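Local coordinates for protein Na-K-Cl cotransporter (Methanosarcina acetivorans, PDB 3G40) that probably takes part in coupled cation and chloride symport across the membrane, this chain being its cytoplasmic C-terminal domain, at residues S190-S195 and A245-F250. Sequence-based numbering, arbitrary orientation.
Sequences SNWKAS and ASLHIF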
loop_
_atom_site.group_PDB
_atom_site.type_symbol
_atom_site.label_atom_id
_atom_site.label_comp_id
_atom_site.label_asym_id
_atom_site.label_seq_id
_atom_site.Cartn_x
_atom_site.Cartn_y
_atom_site.Cartn_z
ATOM N N SER A 190 -4.405 -16.044 -6.984
ATOM C CA SER A 190 -5.738 -15.950 -7.544
ATOM C C SER A 190 -6.362 -14.558 -7.309
ATOM O O SER A 190 -6.914 -13.955 -8.228
ATOM C CB SER A 190 -6.615 -17.081 -6.973
ATOM O OG SER A 190 -7.984 -16.751 -7.022
ATOM N N ASN A 191 -6.256 -14.034 -6.092
ATOM C CA ASN A 191 -6.867 -12.735 -5.791
ATOM C C ASN A 191 -6.146 -11.522 -6.421
ATOM O O ASN A 191 -6.791 -10.553 -6.796
ATOM C CB ASN A 191 -7.068 -12.562 -4.284
ATOM C CG ASN A 191 -8.249 -13.367 -3.773
ATOM O OD1 ASN A 191 -9.126 -13.736 -4.549
ATOM N ND2 ASN A 191 -8.265 -13.665 -2.480
ATOM N N TRP A 192 -4.822 -11.595 -6.550
ATOM C CA TRP A 192 -4.042 -10.539 -7.216
ATOM C C TRP A 192 -3.985 -10.720 -8.730
ATOM O O TRP A 192 -3.612 -9.787 -9.459
ATOM C CB TRP A 192 -2.597 -10.521 -6.704
ATOM C CG TRP A 192 -2.428 -10.060 -5.294
ATOM C CD1 TRP A 192 -3.407 -9.591 -4.440
ATOM C CD2 TRP A 192 -1.195 -9.990 -4.568
ATOM N NE1 TRP A 192 -2.846 -9.250 -3.226
ATOM C CE2 TRP A 192 -1.494 -9.479 -3.281
ATOM C CE3 TRP A 192 0.129 -10.310 -4.879
ATOM C CZ2 TRP A 192 -0.513 -9.293 -2.308
ATOM C CZ3 TRP A 192 1.106 -10.131 -3.911
ATOM C CH2 TRP A 192 0.778 -9.614 -2.639
ATOM N N LYS A 193 -4.328 -11.919 -9.202
ATOM C CA LYS A 193 -4.100 -12.279 -10.603
ATOM C C LYS A 193 -2.639 -12.024 -10.948
ATOM O O LYS A 193 -2.320 -11.433 -11.976
ATOM C CB LYS A 193 -5.024 -11.501 -11.537
ATOM C CG LYS A 193 -6.491 -11.854 -11.344
ATOM C CD LYS A 193 -7.377 -11.221 -12.399
ATOM C CE LYS A 193 -8.817 -11.702 -12.257
ATOM N NZ LYS A 193 -9.720 -11.114 -13.285
ATOM N N ALA A 194 -1.769 -12.487 -10.060
ATOM C CA ALA A 194 -0.325 -12.336 -10.173
ATOM C C ALA A 194 0.308 -13.590 -10.779
ATOM O O ALA A 194 -0.323 -14.647 -10.841
ATOM C CB ALA A 194 0.271 -12.069 -8.771
ATOM N N SER A 195 1.560 -13.471 -11.216
ATOM C CA SER A 195 2.334 -14.644 -11.632
ATOM C C SER A 195 3.019 -15.286 -10.433
ATOM O O SER A 195 3.534 -14.591 -9.561
ATOM C CB SER A 195 3.386 -14.252 -12.675
ATOM O OG SER A 195 2.741 -13.724 -13.808
ATOM N N ALA A 245 10.374 -10.379 -6.643
ATOM C CA ALA A 245 8.920 -10.595 -6.533
ATOM C C ALA A 245 8.254 -9.451 -5.751
ATOM O O ALA A 245 8.910 -8.784 -4.971
ATOM C CB ALA A 245 8.607 -11.921 -5.851
ATOM N N SER A 246 6.953 -9.241 -5.961
ATOM C CA SER A 246 6.169 -8.310 -5.130
ATOM C C SER A 246 6.113 -8.828 -3.709
ATOM O O SER A 246 6.142 -8.065 -2.725
ATOM C CB SER A 246 4.738 -8.195 -5.667
ATOM O OG SER A 246 4.728 -7.856 -7.058
ATOM N N LEU A 247 6.020 -10.141 -3.598
ATOM C CA LEU A 247 5.916 -10.787 -2.301
ATOM C C LEU A 247 6.623 -12.124 -2.339
ATOM O O LEU A 247 6.357 -12.954 -3.221
ATOM C CB LEU A 247 4.451 -11.027 -1.935
ATOM C CG LEU A 247 4.213 -11.781 -0.609
ATOM C CD1 LEU A 247 4.553 -10.921 0.615
ATOM C CD2 LEU A 247 2.768 -12.282 -0.504
ATOM N N HIS A 248 7.511 -12.323 -1.374
ATOM C CA HIS A 248 8.157 -13.613 -1.157
ATOM C C HIS A 248 7.452 -14.332 -0.007
ATOM O O HIS A 248 7.314 -13.772 1.084
ATOM C CB HIS A 248 9.612 -13.396 -0.771
ATOM C CG HIS A 248 10.421 -12.724 -1.834
ATOM N ND1 HIS A 248 11.120 -13.431 -2.790
ATOM C CD2 HIS A 248 10.643 -11.415 -2.097
ATOM C CE1 HIS A 248 11.738 -12.585 -3.593
ATOM N NE2 HIS A 248 11.470 -11.354 -3.193
ATOM N N ILE A 249 7.001 -15.557 -0.261
ATOM C CA ILE A 249 6.416 -16.411 0.776
ATOM C C ILE A 249 7.427 -17.470 1.190
ATOM O O ILE A 249 7.958 -18.201 0.339
ATOM C CB ILE A 249 5.125 -17.096 0.261
ATOM C CG1 ILE A 249 4.117 -16.028 -0.204
ATOM C CG2 ILE A 249 4.528 -18.024 1.337
ATOM C CD1 ILE A 249 2.958 -16.580 -0.983
ATOM N N PHE A 250 7.727 -17.521 2.486
ATOM C CA PHE A 250 8.623 -18.525 3.052
ATOM C C PHE A 250 7.860 -19.363 4.067
ATOM O O PHE A 250 6.797 -18.960 4.539
ATOM C CB PHE A 250 9.794 -17.851 3.777
ATOM C CG PHE A 250 10.698 -17.055 2.875
ATOM C CD1 PHE A 250 10.461 -15.707 2.645
ATOM C CD2 PHE A 250 11.796 -17.650 2.275
ATOM C CE1 PHE A 250 11.300 -14.969 1.813
ATOM C CE2 PHE A 250 12.642 -16.914 1.436
ATOM C CZ PHE A 250 12.385 -15.578 1.206
#
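Trp192 meets Leu247 through CH2 and CZ3 of its six-membered ring. CH2 lies 4.0 Å from Leu247 CD2, and CZ3 lies 4.0 Å from Leu247 CB. The two side chains cross at about a right angle, and the leucine meets the indole obliquely. In Leu247, CG is anti to the backbone N (chi1 177°), and chi2 of 71° then brings CD2 to CH2 of the indole. Ser246 adds a looser touch, with its CB 4.5 Å from Trp192 CZ3. The contact is small and purely apolar, burying 101 Å² in all.

The indole N-H and the serine hydroxyl have their partners elsewhere. Trp192 NE1 bonds to the carboxylate of Asp42, which should help fix the rotation of the indole. Ser246 OG bonds to the backbone N of Asn156, just before strand 157-161, and of Leu157, its first residue.

The packed part is the Leu247 side, where Leu188 from the same helix as Trp192 also touches the leucine. Trp192 itself is partly exposed, and the chain turns to solvent at Lys193, the first residue past the helix to leave helical angles, with positive phi (53°).

Strand 247-251 runs parallel to strand 157-161, which in turn lies beside 195-201. Helix 179-192 links those last two parallel strands and packs on the sheet, with Trp192 at its C-terminal end meeting the start of strand 247-251, in a beta-alpha-beta crossover of this alpha/beta fold.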